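Local coordinates for protein putative 4-hydroxybenzoyl-CoA thioesterase (Geobacillus stearothermophilus, PDB 2OIW) that probably hydrolyses acyl-CoA thioesters, as a hot-dog-fold enzyme related to the 4-hydroxybenzoyl-CoA thioesterases, at residues 7-12 and 70-75; 54-59 and 105-110; 76-81 and 125-130; 87-92 and 99-104. All blocks are in the same frame, centred on the assembly; numbering follows the deposited sequence. Where two conformers were deposited one is given.

Contact 1 (7-12 and 70-75)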
loop_
_atom_site.group_PDB
_atom_site.type_symbol
_atom_site.label_atom_id
_atom_site.label_comp_id
_atom_site.label_asym_id
_atom_site.label_seq_id
_atom_site.Cartn_x
_atom_site.Cartn_y
_atom_site.Cartn_z
ATOM N N THR A 7 -10.235 -11.069 -13.747
ATOM C CA THR A 7 -10.074 -11.012 -12.304
ATOM C C THR A 7 -10.947 -9.860 -11.828
ATOM O O THR A 7 -10.649 -8.699 -12.110
ATOM C CB THR A 7 -8.567 -10.763 -11.915
ATOM O OG1 THR A 7 -7.733 -11.737 -12.554
ATOM C CG2 THR A 7 -8.338 -10.865 -10.408
ATOM N N VAL A 8 -12.026 -10.182 -11.132
ATOM C CA VAL A 8 -12.900 -9.176 -10.492
ATOM C C VAL A 8 -12.327 -8.787 -9.124
ATOM O O VAL A 8 -11.971 -9.660 -8.317
ATOM C CB VAL A 8 -14.392 -9.678 -10.319
ATOM C CG1 VAL A 8 -15.285 -8.552 -9.799
ATOM C CG2 VAL A 8 -14.961 -10.208 -11.645
ATOM N N ILE A 9 -12.266 -7.478 -8.868
ATOM C CA ILE A 9 -11.748 -6.936 -7.622
ATOM C C ILE A 9 -12.719 -5.918 -7.048
ATOM O O ILE A 9 -13.279 -5.099 -7.794
ATOM C CB ILE A 9 -10.413 -6.236 -7.893
ATOM C CG1 ILE A 9 -9.342 -7.292 -8.178
ATOM C CG2 ILE A 9 -10.029 -5.330 -6.735
ATOM C CD1 ILE A 9 -8.008 -6.771 -8.662
ATOM N N THR A 10 -12.881 -5.944 -5.728
ATOM C CA THR A 10 -13.633 -4.933 -4.987
ATOM C C THR A 10 -12.680 -3.864 -4.471
ATOM O O THR A 10 -11.847 -4.167 -3.630
ATOM C CB THR A 10 -14.354 -5.601 -3.815
ATOM O OG1 THR A 10 -15.265 -6.572 -4.339
ATOM C CG2 THR A 10 -15.163 -4.620 -3.020
ATOM N N PRO A 11 -12.785 -2.617 -4.990
ATOM C CA PRO A 11 -11.948 -1.528 -4.495
ATOM C C PRO A 11 -12.172 -1.249 -3.007
ATOM O O PRO A 11 -13.255 -1.510 -2.467
ATOM C CB PRO A 11 -12.351 -0.330 -5.365
ATOM C CG PRO A 11 -12.924 -0.981 -6.611
ATOM C CD PRO A 11 -13.614 -2.191 -6.143
ATOM N N ARG A 12 -11.135 -0.729 -2.368
ATOM C CA ARG A 12 -11.085 -0.521 -0.910
ATOM C C ARG A 12 -10.946 0.971 -0.679
ATOM O O ARG A 12 -10.390 1.696 -1.536
ATOM C CB ARG A 12 -9.861 -1.254 -0.318
ATOM C CG ARG A 12 -9.911 -2.759 -0.487
ATOM C CD ARG A 12 -8.544 -3.439 -0.335
ATOM N NE ARG A 12 -8.677 -4.858 -0.658
ATOM C CZ ARG A 12 -7.671 -5.724 -0.760
ATOM N NH1 ARG A 12 -6.405 -5.341 -0.554
ATOM N NH2 ARG A 12 -7.938 -6.973 -1.094
ATOM N N GLN A 70 -17.860 0.445 -6.582
ATOM C CA GLN A 70 -18.238 -0.362 -7.736
ATOM C C GLN A 70 -17.066 -1.303 -8.006
ATOM O O GLN A 70 -15.902 -0.882 -7.935
ATOM C CB GLN A 70 -18.440 0.523 -8.975
ATOM C CG GLN A 70 -19.473 1.639 -8.864
ATOM C CD GLN A 70 -19.369 2.666 -10.004
ATOM O OE1 GLN A 70 -18.637 3.668 -9.914
ATOM N NE2 GLN A 70 -20.080 2.398 -11.090
ATOM N N ASP A 71 -17.354 -2.562 -8.342
ATOM C CA ASP A 71 -16.287 -3.528 -8.672
ATOM C C ASP A 71 -15.548 -3.130 -9.951
ATOM O O ASP A 71 -16.047 -2.350 -10.750
ATOM C CB ASP A 71 -16.853 -4.954 -8.779
ATOM C CG ASP A 71 -17.128 -5.549 -7.409
ATOM O OD1 ASP A 71 -16.710 -4.932 -6.389
ATOM O OD2 ASP A 71 -17.739 -6.630 -7.350
ATOM N N VAL A 72 -14.341 -3.645 -10.111
ATOM C CA VAL A 72 -13.562 -3.439 -11.334
ATOM C C VAL A 72 -13.157 -4.810 -11.821
ATOM O O VAL A 72 -13.133 -5.767 -11.032
ATOM C CB VAL A 72 -12.293 -2.593 -11.096
ATOM C CG1 VAL A 72 -12.669 -1.215 -10.509
ATOM C CG2 VAL A 72 -11.276 -3.340 -10.227
ATOM N N THR A 73 -12.902 -4.907 -13.120
ATOM C CA THR A 73 -12.455 -6.145 -13.732
ATOM C C THR A 73 -11.159 -5.917 -14.461
ATOM O O THR A 73 -11.055 -5.022 -15.306
ATOM C CB THR A 73 -13.493 -6.711 -14.724
ATOM O OG1 THR A 73 -14.757 -6.782 -14.067
ATOM C CG2 THR A 73 -13.097 -8.091 -15.182
ATOM N N VAL A 74 -10.187 -6.760 -14.125
ATOM C CA VAL A 74 -8.882 -6.776 -14.767
ATOM C C VAL A 74 -8.870 -7.878 -15.799
ATOM O O VAL A 74 -9.200 -9.032 -15.498
ATOM C CB VAL A 74 -7.763 -6.968 -13.717
ATOM C CG1 VAL A 74 -6.357 -6.746 -14.349
ATOM C CG2 VAL A 74 -8.009 -5.980 -12.528
ATOM N N TYR A 75 -8.535 -7.493 -17.032
ATOM C CA TYR A 75 -8.299 -8.425 -18.132
ATOM C C TYR A 75 -6.818 -8.452 -18.419
ATOM O O TYR A 75 -6.199 -7.409 -18.639
ATOM C CB TYR A 75 -9.030 -7.976 -19.373
ATOM C CG TYR A 75 -10.518 -7.890 -19.177
ATOM C CD1 TYR A 75 -11.330 -9.018 -19.376
ATOM C CD2 TYR A 75 -11.123 -6.695 -18.815
ATOM C CE1 TYR A 75 -12.702 -8.951 -19.216
ATOM C CE2 TYR A 75 -12.510 -6.624 -18.634
ATOM C CZ TYR A 75 -13.279 -7.753 -18.849
ATOM O OH TYR A 75 -14.623 -7.703 -18.672
HETATM O O HOH W 1 -6.903 -10.739 -14.906
#
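I9 and V72 form a hydrogen-bonded antiparallel pair: I9 N donates to V72 O at 2.9 Å, and V72 N returns a bond to I9 O that is close to straight, with 173° at the hydrogen. Two residues along, T7 and V74 make the same kind of pair, V74 N reaching T7 O at 2.8 Å. A water hydrogen-bonded to T7 OG1 also lies within bonding distance of V74 O, which it probably serves as a donor, beside the bond from T7 N. Between these rungs V8 faces T73 on the other side of the sheet.

I9, V72 and V74 form an apolar patch on the face they share with T7, whose hydroxyl binds the water. I9 CD1 reaches V74 CG2 at 3.9 Å, I9 CB meets V72 CG2 at 3.8 Å, and V72 CG1 touches P11 CG just beyond the strand. Helix 27-34 lies against this face, with W30 touching I9, P11 and V72.

Where the ladder stops, T10 OG1 donates to D71 OD1 at 3.0 Å, arriving 41° above the carboxylate plane. V8 CG1 stands 4.0 Å from D71 OD2. The chemistry changes along the contact: I9, V72 and P11 are buried against the helix, while the hydroxyl-carboxylate bond joins two exposed loop residues past the strand ends and may help to stabilise the charge on D71.

Contact 2 (54-59 and 105-110)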
loop_
_atom_site.group_PDB
_atom_site.type_symbol
_atom_site.label_atom_id
_atom_site.label_comp_id
_atom_site.label_asym_id
_atom_site.label_seq_id
_atom_site.Cartn_x
_atom_site.Cartn_y
_atom_site.Cartn_z
ATOM N N VAL A 54 10.217 -11.941 -12.760
ATOM C CA VAL A 54 10.754 -10.627 -12.439
ATOM C C VAL A 54 10.343 -9.587 -13.502
ATOM O O VAL A 54 10.719 -9.703 -14.659
ATOM C CB VAL A 54 12.315 -10.645 -12.369
ATOM C CG1 VAL A 54 12.826 -9.350 -11.748
ATOM C CG2 VAL A 54 12.824 -11.869 -11.588
ATOM N N ILE A 55 9.623 -8.540 -13.089
ATOM C CA ILE A 55 9.273 -7.428 -14.000
ATOM C C ILE A 55 10.492 -6.586 -14.401
ATOM O O ILE A 55 11.397 -6.297 -13.585
ATOM C CB ILE A 55 8.120 -6.581 -13.404
ATOM C CG1 ILE A 55 7.437 -5.714 -14.475
ATOM C CG2 ILE A 55 8.585 -5.868 -12.163
ATOM C CD1 ILE A 55 6.058 -5.173 -14.040
ATOM N N ILE A 56 10.546 -6.213 -15.669
ATOM C CA ILE A 56 11.623 -5.341 -16.138
ATOM C C ILE A 56 11.115 -3.997 -16.694
ATOM O O ILE A 56 11.852 -3.015 -16.702
ATOM C CB ILE A 56 12.529 -6.042 -17.191
ATOM C CG1 ILE A 56 11.721 -6.501 -18.410
ATOM C CG2 ILE A 56 13.293 -7.265 -16.590
ATOM C CD1 ILE A 56 12.625 -6.879 -19.637
ATOM N N ARG A 57 9.868 -3.962 -17.162
ATOM C CA ARG A 57 9.258 -2.720 -17.631
ATOM C C ARG A 57 7.734 -2.689 -17.421
ATOM O O ARG A 57 7.072 -3.710 -17.533
ATOM C CB ARG A 57 9.614 -2.499 -19.107
ATOM C CG ARG A 57 9.010 -1.240 -19.715
ATOM C CD ARG A 57 9.483 -0.982 -21.127
ATOM N NE ARG A 57 8.830 0.200 -21.717
ATOM C CZ ARG A 57 9.119 1.488 -21.457
ATOM N NH1 ARG A 57 10.062 1.835 -20.564
ATOM N NH2 ARG A 57 8.451 2.448 -22.103
HETATM N N MSE A 58 7.176 -1.522 -17.123
HETATM C CA MSE A 58 5.711 -1.358 -17.185
HETATM C C MSE A 58 5.302 -0.010 -17.772
HETATM O O MSE A 58 6.027 0.975 -17.653
HETATM C CB MSE A 58 5.070 -1.519 -15.815
HETATM C CG MSE A 58 5.068 -0.205 -15.000
HETATM SE SE MSE A 58 3.952 -0.307 -13.390
HETATM C CE MSE A 58 4.514 -2.046 -12.662
ATOM N N GLU A 59 4.135 0.015 -18.396
ATOM C CA GLU A 59 3.527 1.256 -18.890
ATOM C C GLU A 59 2.048 1.217 -18.600
ATOM O O GLU A 59 1.437 0.148 -18.696
ATOM C CB GLU A 59 3.744 1.432 -20.412
ATOM C CG GLU A 59 4.403 0.259 -21.091
ATOM C CD GLU A 59 4.749 0.504 -22.554
ATOM O OE1 GLU A 59 3.854 0.944 -23.308
ATOM O OE2 GLU A 59 5.921 0.242 -22.941
ATOM N N VAL A 105 6.477 -6.172 -19.077
ATOM C CA VAL A 105 7.406 -7.185 -19.591
ATOM C C VAL A 105 8.042 -7.829 -18.359
ATOM O O VAL A 105 8.529 -7.132 -17.461
ATOM C CB VAL A 105 8.493 -6.544 -20.501
ATOM C CG1 VAL A 105 9.426 -7.615 -21.118
ATOM C CG2 VAL A 105 7.857 -5.646 -21.597
ATOM N N TYR A 106 7.994 -9.148 -18.319
ATOM C CA TYR A 106 8.543 -9.948 -17.233
ATOM C C TYR A 106 9.612 -10.858 -17.810
ATOM O O TYR A 106 9.530 -11.242 -18.965
ATOM C CB TYR A 106 7.432 -10.799 -16.647
ATOM C CG TYR A 106 6.655 -10.145 -15.522
ATOM C CD1 TYR A 106 5.596 -9.296 -15.788
ATOM C CD2 TYR A 106 6.982 -10.398 -14.179
ATOM C CE1 TYR A 106 4.888 -8.680 -14.737
ATOM C CE2 TYR A 106 6.264 -9.794 -13.130
ATOM C CZ TYR A 106 5.218 -8.946 -13.417
ATOM O OH TYR A 106 4.547 -8.324 -12.375
ATOM N N VAL A 107 10.624 -11.184 -17.014
ATOM C CA VAL A 107 11.592 -12.189 -17.410
ATOM C C VAL A 107 11.425 -13.406 -16.504
ATOM O O VAL A 107 11.211 -13.268 -15.298
ATOM C CB VAL A 107 13.058 -11.643 -17.422
ATOM C CG1 VAL A 107 13.515 -11.197 -16.033
ATOM C CG2 VAL A 107 14.019 -12.679 -17.999
ATOM N N ASN A 108 11.462 -14.590 -17.107
ATOM C CA ASN A 108 11.515 -15.867 -16.363
ATOM C C ASN A 108 12.948 -16.044 -15.865
ATOM O O ASN A 108 13.843 -16.411 -16.638
ATOM C CB ASN A 108 11.111 -17.041 -17.276
ATOM C CG ASN A 108 11.396 -18.417 -16.646
ATOM O OD1 ASN A 108 11.166 -18.650 -15.448
ATOM N ND2 ASN A 108 11.881 -19.333 -17.462
ATOM N N PHE A 109 13.173 -15.755 -14.587
ATOM C CA PHE A 109 14.495 -15.839 -14.016
ATOM C C PHE A 109 14.650 -17.105 -13.165
ATOM O O PHE A 109 13.921 -17.322 -12.194
ATOM C CB PHE A 109 14.862 -14.573 -13.225
ATOM C CG PHE A 109 16.326 -14.447 -12.981
ATOM C CD1 PHE A 109 17.148 -13.862 -13.931
ATOM C CD2 PHE A 109 16.897 -14.965 -11.820
ATOM C CE1 PHE A 109 18.544 -13.788 -13.738
ATOM C CE2 PHE A 109 18.279 -14.896 -11.599
ATOM C CZ PHE A 109 19.105 -14.296 -12.563
ATOM N N ASN A 110 15.615 -17.936 -13.549
ATOM C CA ASN A 110 15.997 -19.112 -12.768
ATOM C C ASN A 110 17.037 -18.724 -11.724
ATOM O O ASN A 110 18.224 -18.531 -12.031
ATOM C CB ASN A 110 16.497 -20.239 -13.683
ATOM C CG ASN A 110 16.522 -21.615 -12.990
ATOM O OD1 ASN A 110 16.995 -21.767 -11.857
ATOM N ND2 ASN A 110 16.041 -22.627 -13.698
#
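I55 sets its side chain across the ring of Y106, its non-hydrogen-bonded partner in an antiparallel ladder. I55 CB stands over one ring face, 3.8 Å from the Y106 ring centroid and 17° off the normal, a CH-pi contact. CG1 of I55, anti to the backbone N (chi1 -162°), comes within 3.5 Å of V105 O and also nears Y106 CE1. At the tip, I55 CD1 lies 3.8 Å from Y106 CE1, close to the hydroxyl end of the ring.

The next residue breaks the register. I56 N and R57 N both point to V105 O, the first at 2.9 Å with a nearly linear bond (179° at the hydrogen), the second weakly, which is a classic beta bulge. I56 CD1 then packs on V105 CG1 at 3.6 Å, on the same side as V54 and V107. R57 NE forms a salt bridge to E59 OE2 at 3.2 Å, while R57 NH1 pairs with D61 of the third subunit.

Strand 53-62 thus joins strand 97-110 within the chain, and R57, M58 and E59 continue the sheet antiparallel into the third subunit. Y106 faces helix 36-42 through F39 and touches L86 and I88 of strand 85-94.

Contact 3 (76-81 and 125-130)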
loop_
_atom_site.group_PDB
_atom_site.type_symbol
_atom_site.label_atom_id
_atom_site.label_comp_id
_atom_site.label_asym_id
_atom_site.label_seq_id
_atom_site.Cartn_x
_atom_site.Cartn_y
_atom_site.Cartn_z
ATOM N N THR A 76 -6.264 -9.654 -18.462
ATOM C CA THR A 76 -4.827 -9.832 -18.555
ATOM C C THR A 76 -4.554 -10.879 -19.615
ATOM O O THR A 76 -5.070 -11.988 -19.542
ATOM C CB THR A 76 -4.231 -10.247 -17.192
ATOM O OG1 THR A 76 -4.651 -9.309 -16.175
ATOM C CG2 THR A 76 -2.694 -10.265 -17.282
ATOM N N GLY A 77 -3.774 -10.498 -20.620
ATOM C CA GLY A 77 -3.474 -11.395 -21.724
ATOM C C GLY A 77 -2.003 -11.320 -22.054
ATOM O O GLY A 77 -1.276 -10.469 -21.519
ATOM N N ILE A 78 -1.581 -12.192 -22.965
ATOM C CA ILE A 78 -0.206 -12.239 -23.423
ATOM C C ILE A 78 -0.098 -11.556 -24.783
ATOM O O ILE A 78 -0.704 -12.010 -25.747
ATOM C CB ILE A 78 0.286 -13.714 -23.515
ATOM C CG1 ILE A 78 0.163 -14.430 -22.148
ATOM C CG2 ILE A 78 1.725 -13.797 -24.109
ATOM C CD1 ILE A 78 1.053 -13.811 -21.065
ATOM N N GLU A 79 0.658 -10.460 -24.868
ATOM C CA GLU A 79 0.860 -9.812 -26.173
ATOM C C GLU A 79 2.047 -10.400 -26.963
ATOM O O GLU A 79 2.024 -10.440 -28.194
ATOM C CB GLU A 79 1.045 -8.305 -26.031
ATOM C CG GLU A 79 1.050 -7.597 -27.377
ATOM C CD GLU A 79 1.365 -6.109 -27.301
ATOM O OE1 GLU A 79 2.251 -5.714 -26.507
ATOM O OE2 GLU A 79 0.742 -5.336 -28.078
ATOM N N ARG A 80 3.090 -10.830 -26.262
ATOM C CA ARG A 80 4.212 -11.491 -26.911
ATOM C C ARG A 80 4.801 -12.523 -25.968
ATOM O O ARG A 80 5.001 -12.259 -24.794
ATOM C CB ARG A 80 5.267 -10.459 -27.325
ATOM C CG ARG A 80 6.358 -10.997 -28.236
ATOM C CD ARG A 80 7.488 -9.994 -28.251
ATOM N NE ARG A 80 8.232 -10.060 -29.501
ATOM C CZ ARG A 80 9.289 -10.838 -29.691
ATOM N NH1 ARG A 80 9.728 -11.608 -28.703
ATOM N NH2 ARG A 80 9.908 -10.838 -30.859
ATOM N N ILE A 81 5.059 -13.719 -26.488
ATOM C CA ILE A 81 5.860 -14.712 -25.764
ATOM C C ILE A 81 7.262 -14.650 -26.346
ATOM O O ILE A 81 7.462 -14.999 -27.496
ATOM C CB ILE A 81 5.292 -16.152 -25.906
ATOM C CG1 ILE A 81 3.793 -16.174 -25.550
ATOM C CG2 ILE A 81 6.085 -17.126 -25.014
ATOM C CD1 ILE A 81 3.016 -17.467 -25.910
ATOM N N VAL A 125 3.050 -23.554 -24.499
ATOM C CA VAL A 125 1.766 -24.096 -24.932
ATOM C C VAL A 125 0.612 -23.493 -24.129
ATOM O O VAL A 125 -0.384 -23.031 -24.708
ATOM C CB VAL A 125 1.725 -25.621 -24.792
ATOM C CG1 VAL A 125 0.475 -26.182 -25.484
ATOM C CG2 VAL A 125 2.990 -26.235 -25.362
ATOM N N LYS A 126 0.753 -23.501 -22.805
ATOM C CA LYS A 126 -0.264 -22.922 -21.907
ATOM C C LYS A 126 -0.497 -21.422 -22.152
ATOM O O LYS A 126 -1.646 -20.954 -22.214
ATOM C CB LYS A 126 0.117 -23.177 -20.443
ATOM C CG LYS A 126 0.302 -24.665 -20.138
ATOM C CD LYS A 126 0.266 -24.973 -18.664
ATOM C CE LYS A 126 -0.350 -26.350 -18.459
ATOM N NZ LYS A 126 -1.748 -26.426 -19.027
ATOM N N LEU A 127 0.602 -20.690 -22.320
ATOM C CA LEU A 127 0.562 -19.254 -22.594
ATOM C C LEU A 127 -0.072 -18.911 -23.943
ATOM O O LEU A 127 -0.808 -17.934 -24.040
ATOM C CB LEU A 127 1.974 -18.671 -22.515
ATOM C CG LEU A 127 2.695 -18.663 -21.164
ATOM C CD1 LEU A 127 4.194 -18.399 -21.348
ATOM C CD2 LEU A 127 2.062 -17.649 -20.213
ATOM N N ARG A 128 0.210 -19.724 -24.973
ATOM C CA ARG A 128 -0.306 -19.494 -26.336
ATOM C C ARG A 128 -1.838 -19.431 -26.363
ATOM O O ARG A 128 -2.440 -18.816 -27.247
ATOM C CB ARG A 128 0.153 -20.594 -27.314
ATOM C CG ARG A 128 1.554 -20.455 -27.925
ATOM C CD ARG A 128 1.989 -21.791 -28.589
ATOM N NE ARG A 128 3.450 -21.932 -28.584
ATOM C CZ ARG A 128 4.120 -23.076 -28.684
ATOM N NH1 ARG A 128 3.482 -24.238 -28.804
ATOM N NH2 ARG A 128 5.449 -23.054 -28.664
ATOM N N GLU A 129 -2.465 -20.086 -25.395
ATOM C CA GLU A 129 -3.912 -20.125 -25.355
ATOM C C GLU A 129 -4.473 -19.002 -24.491
ATOM O O GLU A 129 -5.660 -18.997 -24.183
ATOM C CB GLU A 129 -4.413 -21.517 -24.919
ATOM C CG GLU A 129 -5.100 -22.372 -26.038
ATOM C CD GLU A 129 -4.352 -22.416 -27.378
ATOM O OE1 GLU A 129 -3.143 -22.769 -27.407
ATOM O OE2 GLU A 129 -4.988 -22.114 -28.421
ATOM N N HIS A 130 -3.619 -18.055 -24.103
ATOM C CA HIS A 130 -4.085 -16.816 -23.468
ATOM C C HIS A 130 -3.521 -15.576 -24.174
ATOM O O HIS A 130 -3.279 -14.553 -23.551
ATOM C CB HIS A 130 -3.776 -16.798 -21.965
ATOM C CG HIS A 130 -4.366 -17.949 -21.210
ATOM N ND1 HIS A 130 -5.719 -18.086 -20.996
ATOM C CD2 HIS A 130 -3.784 -19.020 -20.620
ATOM C CE1 HIS A 130 -5.947 -19.192 -20.311
ATOM N NE2 HIS A 130 -4.789 -19.778 -20.069
#
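I78 N on strand 72-81 donates to H130 O, just past helix 121-128, at 3.0 Å, with 158° at the hydrogen and the donor tilted 18° from the carbonyl plane. The same carbonyl oxygen of H130 lies 3.7 Å from G77 CA, and H130 N is tied back to L127 O.

Beside this bond the side-chain contacts are aliphatic. I78 CD1 meets L127 CD2 at 4.1 Å, the two side chains crossing at a slant. I81 approaches from beyond the corner at E79: with CD1 anti to CA (chi2 168°), the extended tip brings I81 CD1 to 3.7 Å from L127 CB and 3.9 Å from R128 CG. The C-terminal helix of this hot-dog domain is thereby fastened to a strand of the curved sheet where E79 and R80 both face T87 in a classic beta bulge. L127 also touches L41 of helix 36-42 and L86 of strand 85-94. The imidazole of H130 turns off toward the N-terminal segment, where ND1 bonds to A3 O and the ring meets F5.

Contact 4 (87-92 and 99-104)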
loop_
_atom_site.group_PDB
_atom_site.type_symbol
_atom_site.label_atom_id
_atom_site.label_comp_id
_atom_site.label_asym_id
_atom_site.label_seq_id
_atom_site.Cartn_x
_atom_site.Cartn_y
_atom_site.Cartn_z
ATOM N N THR A 87 5.522 -10.392 -22.696
ATOM C CA THR A 87 4.989 -9.040 -22.657
ATOM C C THR A 87 3.495 -9.230 -22.493
ATOM O O THR A 87 2.819 -9.857 -23.353
ATOM C CB THR A 87 5.315 -8.287 -23.936
ATOM O OG1 THR A 87 6.740 -8.296 -24.126
ATOM C CG2 THR A 87 4.796 -6.864 -23.879
ATOM N N ILE A 88 3.003 -8.688 -21.385
ATOM C CA ILE A 88 1.619 -8.770 -21.019
ATOM C C ILE A 88 0.870 -7.521 -21.486
ATOM O O ILE A 88 1.366 -6.399 -21.336
ATOM C CB ILE A 88 1.534 -8.875 -19.495
ATOM C CG1 ILE A 88 2.095 -10.224 -19.001
ATOM C CG2 ILE A 88 0.140 -8.587 -18.995
ATOM C CD1 ILE A 88 2.367 -10.222 -17.509
ATOM N N TYR A 89 -0.319 -7.719 -22.046
ATOM C CA TYR A 89 -1.234 -6.623 -22.273
ATOM C C TYR A 89 -2.376 -6.741 -21.252
ATOM O O TYR A 89 -2.857 -7.839 -21.000
ATOM C CB TYR A 89 -1.766 -6.590 -23.720
ATOM C CG TYR A 89 -2.710 -5.438 -23.920
ATOM C CD1 TYR A 89 -2.235 -4.137 -23.991
ATOM C CD2 TYR A 89 -4.087 -5.645 -23.969
ATOM C CE1 TYR A 89 -3.106 -3.063 -24.135
ATOM C CE2 TYR A 89 -4.950 -4.603 -24.105
ATOM C CZ TYR A 89 -4.464 -3.313 -24.191
ATOM O OH TYR A 89 -5.345 -2.270 -24.325
ATOM N N GLU A 90 -2.806 -5.628 -20.670
ATOM C CA GLU A 90 -3.788 -5.681 -19.578
ATOM C C GLU A 90 -4.666 -4.439 -19.550
ATOM O O GLU A 90 -4.230 -3.336 -19.955
ATOM C CB GLU A 90 -3.076 -5.906 -18.218
ATOM C CG GLU A 90 -1.840 -4.999 -18.040
ATOM C CD GLU A 90 -0.708 -5.602 -17.210
ATOM O OE1 GLU A 90 -0.910 -6.654 -16.532
ATOM O OE2 GLU A 90 0.404 -4.992 -17.231
ATOM N N GLU A 91 -5.901 -4.608 -19.080
ATOM C CA GLU A 91 -6.847 -3.499 -19.011
ATOM C C GLU A 91 -7.643 -3.592 -17.718
ATOM O O GLU A 91 -7.890 -4.683 -17.223
ATOM C CB GLU A 91 -7.829 -3.550 -20.192
ATOM C CG GLU A 91 -7.247 -3.193 -21.520
ATOM C CD GLU A 91 -8.279 -3.163 -22.622
ATOM O OE1 GLU A 91 -9.460 -3.509 -22.353
ATOM O OE2 GLU A 91 -7.900 -2.818 -23.769
ATOM N N ILE A 92 -8.025 -2.445 -17.171
ATOM C CA ILE A 92 -8.974 -2.426 -16.055
ATOM C C ILE A 92 -10.235 -1.694 -16.476
ATOM O O ILE A 92 -10.161 -0.596 -17.030
ATOM C CB ILE A 92 -8.373 -1.793 -14.778
ATOM C CG1 ILE A 92 -7.080 -2.503 -14.386
ATOM C CG2 ILE A 92 -9.346 -1.895 -13.633
ATOM C CD1 ILE A 92 -6.382 -1.850 -13.241
ATOM N N CYS A 99 -10.883 1.834 -18.196
ATOM C CA CYS A 99 -10.401 2.963 -17.431
ATOM C C CYS A 99 -8.891 3.030 -17.386
ATOM O O CYS A 99 -8.353 4.085 -17.114
ATOM C CB CYS A 99 -10.975 2.943 -16.008
ATOM S SG CYS A 99 -12.777 3.162 -15.978
ATOM N N ALA A 100 -8.219 1.899 -17.595
ATOM C CA ALA A 100 -6.754 1.842 -17.571
ATOM C C ALA A 100 -6.268 0.776 -18.515
ATOM O O ALA A 100 -6.877 -0.293 -18.600
ATOM C CB ALA A 100 -6.234 1.553 -16.166
ATOM N N LYS A 101 -5.208 1.087 -19.263
ATOM C CA LYS A 101 -4.602 0.134 -20.182
ATOM C C LYS A 101 -3.134 0.042 -19.833
ATOM O O LYS A 101 -2.507 1.065 -19.568
ATOM C CB LYS A 101 -4.755 0.604 -21.618
ATOM C CG LYS A 101 -6.205 0.786 -22.054
ATOM C CD LYS A 101 -6.290 1.144 -23.536
ATOM C CE LYS A 101 -5.729 2.530 -23.817
ATOM N NZ LYS A 101 -6.249 3.094 -25.102
ATOM N N GLY A 102 -2.579 -1.170 -19.833
ATOM C CA GLY A 102 -1.215 -1.359 -19.396
ATOM C C GLY A 102 -0.498 -2.361 -20.262
ATOM O O GLY A 102 -1.110 -3.220 -20.908
ATOM N N ARG A 103 0.819 -2.255 -20.244
ATOM C CA ARG A 103 1.695 -3.298 -20.751
ATOM C C ARG A 103 2.808 -3.525 -19.735
ATOM O O ARG A 103 3.312 -2.567 -19.112
ATOM C CB ARG A 103 2.325 -2.842 -22.074
ATOM C CG ARG A 103 1.849 -3.559 -23.310
ATOM C CD ARG A 103 2.420 -2.925 -24.559
ATOM N NE ARG A 103 1.576 -3.262 -25.708
ATOM C CZ ARG A 103 0.564 -2.516 -26.166
ATOM N NH1 ARG A 103 0.255 -1.367 -25.576
ATOM N NH2 ARG A 103 -0.138 -2.926 -27.230
ATOM N N SER A 104 3.218 -4.784 -19.595
ATOM C CA SER A 104 4.345 -5.124 -18.736
ATOM C C SER A 104 5.183 -6.240 -19.336
ATOM O O SER A 104 4.672 -7.134 -20.039
ATOM C CB SER A 104 3.878 -5.507 -17.324
ATOM O OG SER A 104 2.849 -6.474 -17.384
#
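S104 and E90 meet through their side chains on one face of the sheet: S104 OG donates to E90 OE2 at 2.9 Å, approaching from 35° above the carboxylate plane. E90 CG sits between its backbone N and carbonyl carbon (chi1 46°), over G102. R35 forms a salt bridge to the same OE2, so this buried oxygen has two donors, which probably stabilise its negative charge.

The backbone bonds pair I88 with S104, E90 with G102 and I92 with A100. I88 N to S104 O is short at 2.6 Å, and G102 N to E90 O is 2.7 Å. At the far end I92 O accepts from both C99 N, at 2.8 Å, and A100 N, at 3.2 Å, a classic beta bulge.

On the opposite face, Y89 CD1 lies over the centre of the R103 guanidinium, 3.9 Å from R103 CZ, with ring and guanidinium planes 53° apart. R103 NE is engaged by E79 in a salt bridge. Y89 OH donates to the anti lone pair of E91 OE2 at 2.7 Å, and K101 CD runs beside that hydroxyl.

Strands 85-94 and 97-110 form an antiparallel beta hairpin in the hot-dog sheet, with E90 and I92 packed against helix 27-34.

How the contacts relate
All four contacts reach one antiparallel sheet. Contact 4 is the most buried and lies nearest the chain's centre, whereas contacts 1, 2 and 3 are partly buried. Contacts 1 and 3 share strand 72-81, which adjoins strand 85-94 of contact 4: Y75 O receives E91 N on one stretch, and E79 N probably bonds to T87 O on the other. Contact 2 shares strand 97-110 with contact 4, and E59 N bonds to R103 O between them. Contacts 1, 2 and 4 are strand ladders, while contact 3 joins strand to helix through one backbone bond and aliphatic tips. Contacts 1 and 2, on opposite sides of the chain's centre, both reach other subunits; 3 and 4 do not.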